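Local coordinates for cellulose-binding protein (Saccharophagus degradans, PDB 2YHG), which is of unknown function, but its nucleoside hydrolase-like domain, joined to a C-terminal beta domain, may hydrolyse N- or O-glycosidic bonds in carbohydrate metabolism, at residues R28-H33 / K140-P145. Residues are numbered along the deposited sequence; the frame is centred on the assembly and turned at random.
Sequences RYRVIH and KDDPRP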
ATOM      1  N   ARG A  28       8.153  -5.083   7.376  1.00 15.80           N
ATOM      2  CA  ARG A  28       6.910  -4.326   7.381  1.00 12.40           C
ATOM      3  C   ARG A  28       7.207  -2.880   7.075  1.00 11.42           C
ATOM      4  O   ARG A  28       8.221  -2.337   7.518  1.00 13.34           O
ATOM      5  CB  ARG A  28       6.216  -4.425   8.748  1.00 13.14           C
ATOM      6  CG  ARG A  28       5.757  -5.819   9.165  1.00 14.10           C
ATOM      7  CD  ARG A  28       5.156  -5.783  10.569  1.00 15.62           C
ATOM      8  NE  ARG A  28       4.449  -7.029  10.880  1.00 16.49           N
ATOM      9  CZ  ARG A  28       4.902  -8.005  11.633  1.00 19.50           C
ATOM     10  NH1 ARG A  28       6.136  -7.972  12.103  1.00 25.45           N
ATOM     11  NH2 ARG A  28       4.106  -9.028  11.900  1.00 20.20           N
ATOM     12  N   TYR A  29       6.249  -2.238   6.434  1.00  9.97           N
ATOM     13  CA  TYR A  29       6.294  -0.810   6.205  1.00  9.48           C
ATOM     14  C   TYR A  29       5.397  -0.078   7.206  1.00  9.07           C
ATOM     15  O   TYR A  29       4.402  -0.602   7.695  1.00 10.62           O
ATOM     16  CB  TYR A  29       5.874  -0.507   4.741  1.00  9.68           C
ATOM     17  CG  TYR A  29       6.815  -1.140   3.715  1.00  9.97           C
ATOM     18  CD1 TYR A  29       8.176  -0.884   3.693  1.00 13.90           C
ATOM     19  CD2 TYR A  29       6.336  -2.040   2.795  1.00 10.71           C
ATOM     20  CE1 TYR A  29       9.011  -1.516   2.748  1.00 14.92           C
ATOM     21  CE2 TYR A  29       7.126  -2.628   1.859  1.00 12.23           C
ATOM     22  CZ  TYR A  29       8.464  -2.358   1.818  1.00 14.38           C
ATOM     23  OH  TYR A  29       9.254  -2.973   0.842  1.00 17.70           O
ATOM     24  N   ARG A  30       5.754   1.184   7.438  1.00  8.87           N
ATOM     25  CA  ARG A  30       5.042   2.061   8.359  1.00  8.99           C
ATOM     26  C   ARG A  30       4.037   2.877   7.571  1.00  8.79           C
ATOM     27  O   ARG A  30       4.419   3.572   6.625  1.00  9.02           O
ATOM     28  CB  ARG A  30       6.031   2.998   9.034  1.00  8.60           C
ATOM     29  CG  ARG A  30       7.148   2.295   9.831  1.00  9.53           C
ATOM     30  CD  ARG A  30       8.162   3.279  10.357  1.00  9.91           C
ATOM     31  NE  ARG A  30       7.551   4.203  11.305  1.00 10.23           N
ATOM     32  CZ  ARG A  30       8.094   5.354  11.676  1.00 10.87           C
ATOM     33  NH1 ARG A  30       9.237   5.774  11.110  1.00 13.24           N
ATOM     34  NH2 ARG A  30       7.499   6.094  12.577  1.00 12.81           N
ATOM     35  N   VAL A  31       2.797   2.885   8.025  1.00  8.10           N
ATOM     36  CA  VAL A  31       1.737   3.563   7.279  0.50  7.78           C
ATOM     37  C   VAL A  31       0.775   4.256   8.233  1.00  8.10           C
ATOM     38  O   VAL A  31       0.377   3.697   9.266  1.00  8.70           O
ATOM     39  CB  VAL A  31       0.964   2.581   6.374  0.50  9.02           C
ATOM     40  CG1 VAL A  31      -0.036   3.353   5.485  0.50 10.05           C
ATOM     41  CG2 VAL A  31       1.882   1.771   5.500  0.50  9.66           C
ATOM     42  N   ILE A  32       0.368   5.477   7.857  1.00  7.05           N
ATOM     43  CA  ILE A  32      -0.646   6.242   8.518  1.00  7.33           C
ATOM     44  C   ILE A  32      -1.689   6.564   7.441  1.00  6.79           C
ATOM     45  O   ILE A  32      -1.338   7.106   6.395  1.00  7.72           O
ATOM     46  CB  ILE A  32      -0.047   7.549   9.062  1.00  7.33           C
ATOM     47  CG1 ILE A  32       0.944   7.246  10.189  1.00  8.88           C
ATOM     48  CG2 ILE A  32      -1.140   8.524   9.484  1.00  8.39           C
ATOM     49  CD1 ILE A  32       1.818   8.429  10.560  1.00 10.21           C
ATOM     50  N   HIS A  33      -2.964   6.322   7.739  1.00  6.11           N
ATOM     51  CA  HIS A  33      -4.045   6.652   6.820  1.00  6.36           C
ATOM     52  C   HIS A  33      -4.812   7.841   7.320  1.00  6.31           C
ATOM     53  O   HIS A  33      -5.157   7.938   8.496  1.00  7.31           O
ATOM     54  CB  HIS A  33      -4.988   5.490   6.641  1.00  6.66           C
ATOM     55  CG  HIS A  33      -4.331   4.306   6.063  1.00  6.51           C
ATOM     56  ND1 HIS A  33      -3.661   4.374   4.860  1.00  7.87           N
ATOM     57  CD2 HIS A  33      -4.260   3.022   6.494  1.00  7.19           C
ATOM     58  CE1 HIS A  33      -3.220   3.156   4.586  1.00  7.94           C
ATOM     59  NE2 HIS A  33      -3.549   2.321   5.563  1.00  8.29           N
ATOM     60  N   LYS A 140      10.147   9.942  14.886  1.00 12.53           N
ATOM     61  CA  LYS A 140      10.555   8.773  15.658  1.00 13.11           C
ATOM     62  C   LYS A 140      11.876   8.224  15.128  1.00 11.84           C
ATOM     63  O   LYS A 140      12.113   8.180  13.918  1.00 13.94           O
ATOM     64  CB  LYS A 140       9.457   7.716  15.591  1.00 13.67           C
ATOM     65  CG  LYS A 140       9.572   6.562  16.531  1.00 16.33           C
ATOM     66  CD  LYS A 140       8.371   5.625  16.434  1.00 16.87           C
ATOM     67  CE  LYS A 140       8.435   4.476  17.401  1.00 20.88           C
ATOM     68  NZ  LYS A 140       7.348   3.509  17.162  1.00 23.94           N
ATOM     69  N   ASP A 141      12.643   7.649  16.046  1.00 13.28           N
ATOM     70  CA  ASP A 141      13.948   7.055  15.748  1.00 12.62           C
ATOM     71  C   ASP A 141      13.802   5.649  15.203  1.00 14.02           C
ATOM     72  O   ASP A 141      14.493   4.727  15.615  1.00 15.18           O
ATOM     73  CB  ASP A 141      14.881   7.077  16.976  1.00 14.08           C
ATOM     74  CG  ASP A 141      14.445   6.113  18.041  1.00 14.74           C
ATOM     75  OD1 ASP A 141      13.230   5.816  18.134  1.00 19.81           O
ATOM     76  OD2 ASP A 141      15.328   5.659  18.806  1.00 19.04           O
ATOM     77  N   ASP A 142      12.969   5.494  14.185  1.00 14.60           N
ATOM     78  CA  ASP A 142      12.855   4.266  13.419  1.00 14.08           C
ATOM     79  C   ASP A 142      13.439   4.594  12.047  1.00 14.61           C
ATOM     80  O   ASP A 142      12.988   5.540  11.412  1.00 15.15           O
ATOM     81  CB  ASP A 142      11.358   3.918  13.369  1.00 15.01           C
ATOM     82  CG  ASP A 142      11.072   2.573  12.760  1.00 13.63           C
ATOM     83  OD1 ASP A 142      11.729   2.171  11.785  1.00 15.66           O
ATOM     84  OD2 ASP A 142      10.021   1.971  13.155  1.00 18.22           O
ATOM     85  N   PRO A 143      14.403   3.816  11.536  1.00 14.80           N
ATOM     86  CA  PRO A 143      15.039   4.162  10.250  1.00 15.58           C
ATOM     87  C   PRO A 143      14.112   4.023   9.053  1.00 13.94           C
ATOM     88  O   PRO A 143      14.438   4.498   7.961  1.00 16.05           O
ATOM     89  CB  PRO A 143      16.212   3.171  10.148  1.00 16.63           C
ATOM     90  CG  PRO A 143      15.771   2.018  10.963  1.00 16.57           C
ATOM     91  CD  PRO A 143      15.068   2.655  12.147  1.00 15.70           C
ATOM     92  N   ARG A 144      13.007   3.307   9.236  1.00 13.89           N
ATOM     93  CA  ARG A 144      12.083   3.135   8.158  1.00 12.77           C
ATOM     94  C   ARG A 144      11.325   4.448   7.917  1.00 11.30           C
ATOM     95  O   ARG A 144      10.879   5.091   8.862  1.00 11.65           O
ATOM     96  CB  ARG A 144      11.082   2.056   8.513  1.00 12.21           C
ATOM     97  CG  ARG A 144      11.682   0.638   8.591  1.00 13.94           C
ATOM     98  CD  ARG A 144      10.638  -0.340   9.054  1.00 14.12           C
ATOM     99  NE  ARG A 144      10.124  -0.009  10.377  1.00 13.50           N
ATOM    100  CZ  ARG A 144       9.024  -0.531  10.892  1.00 12.84           C
ATOM    101  NH1 ARG A 144       8.321  -1.414  10.190  1.00 14.31           N
ATOM    102  NH2 ARG A 144       8.624  -0.175  12.095  1.00 13.33           N
ATOM    103  N   PRO A 145      11.091   4.796   6.666  1.00 10.74           N
ATOM    104  CA  PRO A 145      10.264   5.951   6.371  1.00  9.46           C
ATOM    105  C   PRO A 145       8.814   5.677   6.746  1.00  9.05           C
ATOM    106  O   PRO A 145       8.421   4.538   6.969  1.00 10.29           O
ATOM    107  CB  PRO A 145      10.439   6.114   4.867  1.00 11.84           C
ATOM    108  CG  PRO A 145      10.890   4.815   4.364  1.00 15.52           C
ATOM    109  CD  PRO A 145      11.595   4.129   5.460  1.00 12.00           C
TER
HETATM  110  O   HOH W   1       8.212   2.060   5.851  1.00 10.83           O
HETATM  111  O   HOH W   2      10.845   8.224  11.377  1.00 13.44           O
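R30, on strand 30-35, packs its side chain against the loop 140-145, which leads from helix 129-139 into the neighbouring parallel strand 146-150; these are the two middle strands of the six-stranded parallel sheet of the nucleoside hydrolase-like domain. The R30 chain bends at chi3 (63°), swinging its guanidinium alongside D142. The two side chains run past each other in opposite directions and stack, D142 CB lying 3.6 Å above the guanidinium plane, offset toward its rim, and the carboxylate plane 5° from it. D142 OD2, 3.8 Å from R30 NE but well out of that plane, makes a long salt bridge of charge alone. In plane, R30 NH1 donates to R144 O at 2.9 Å and to a water bound by K140 O. NE forms a salt bridge with E60, and NH2 a hydrogen bond with A137 O.

R144 grips D142 side-on, NE to OD1 and NH2 to OD2 (2.8 Å), both on syn lone pairs. Its backbone N also reaches OD1, closing an Asx turn; together the three bonds hold the carboxylate's rotation. R30 CG sits over the centre of the R144 guanidinium, 3.6 Å from CZ. D142, together with E60 at R30 NE and D58 of strand 58-64 at R144 NH1, probably offsets the like charges. A second water joins R30 N to P145 O. R144 NH1 donates to R28 O at 2.8 Å, approaching from above the carbonyl plane, 58° out of it.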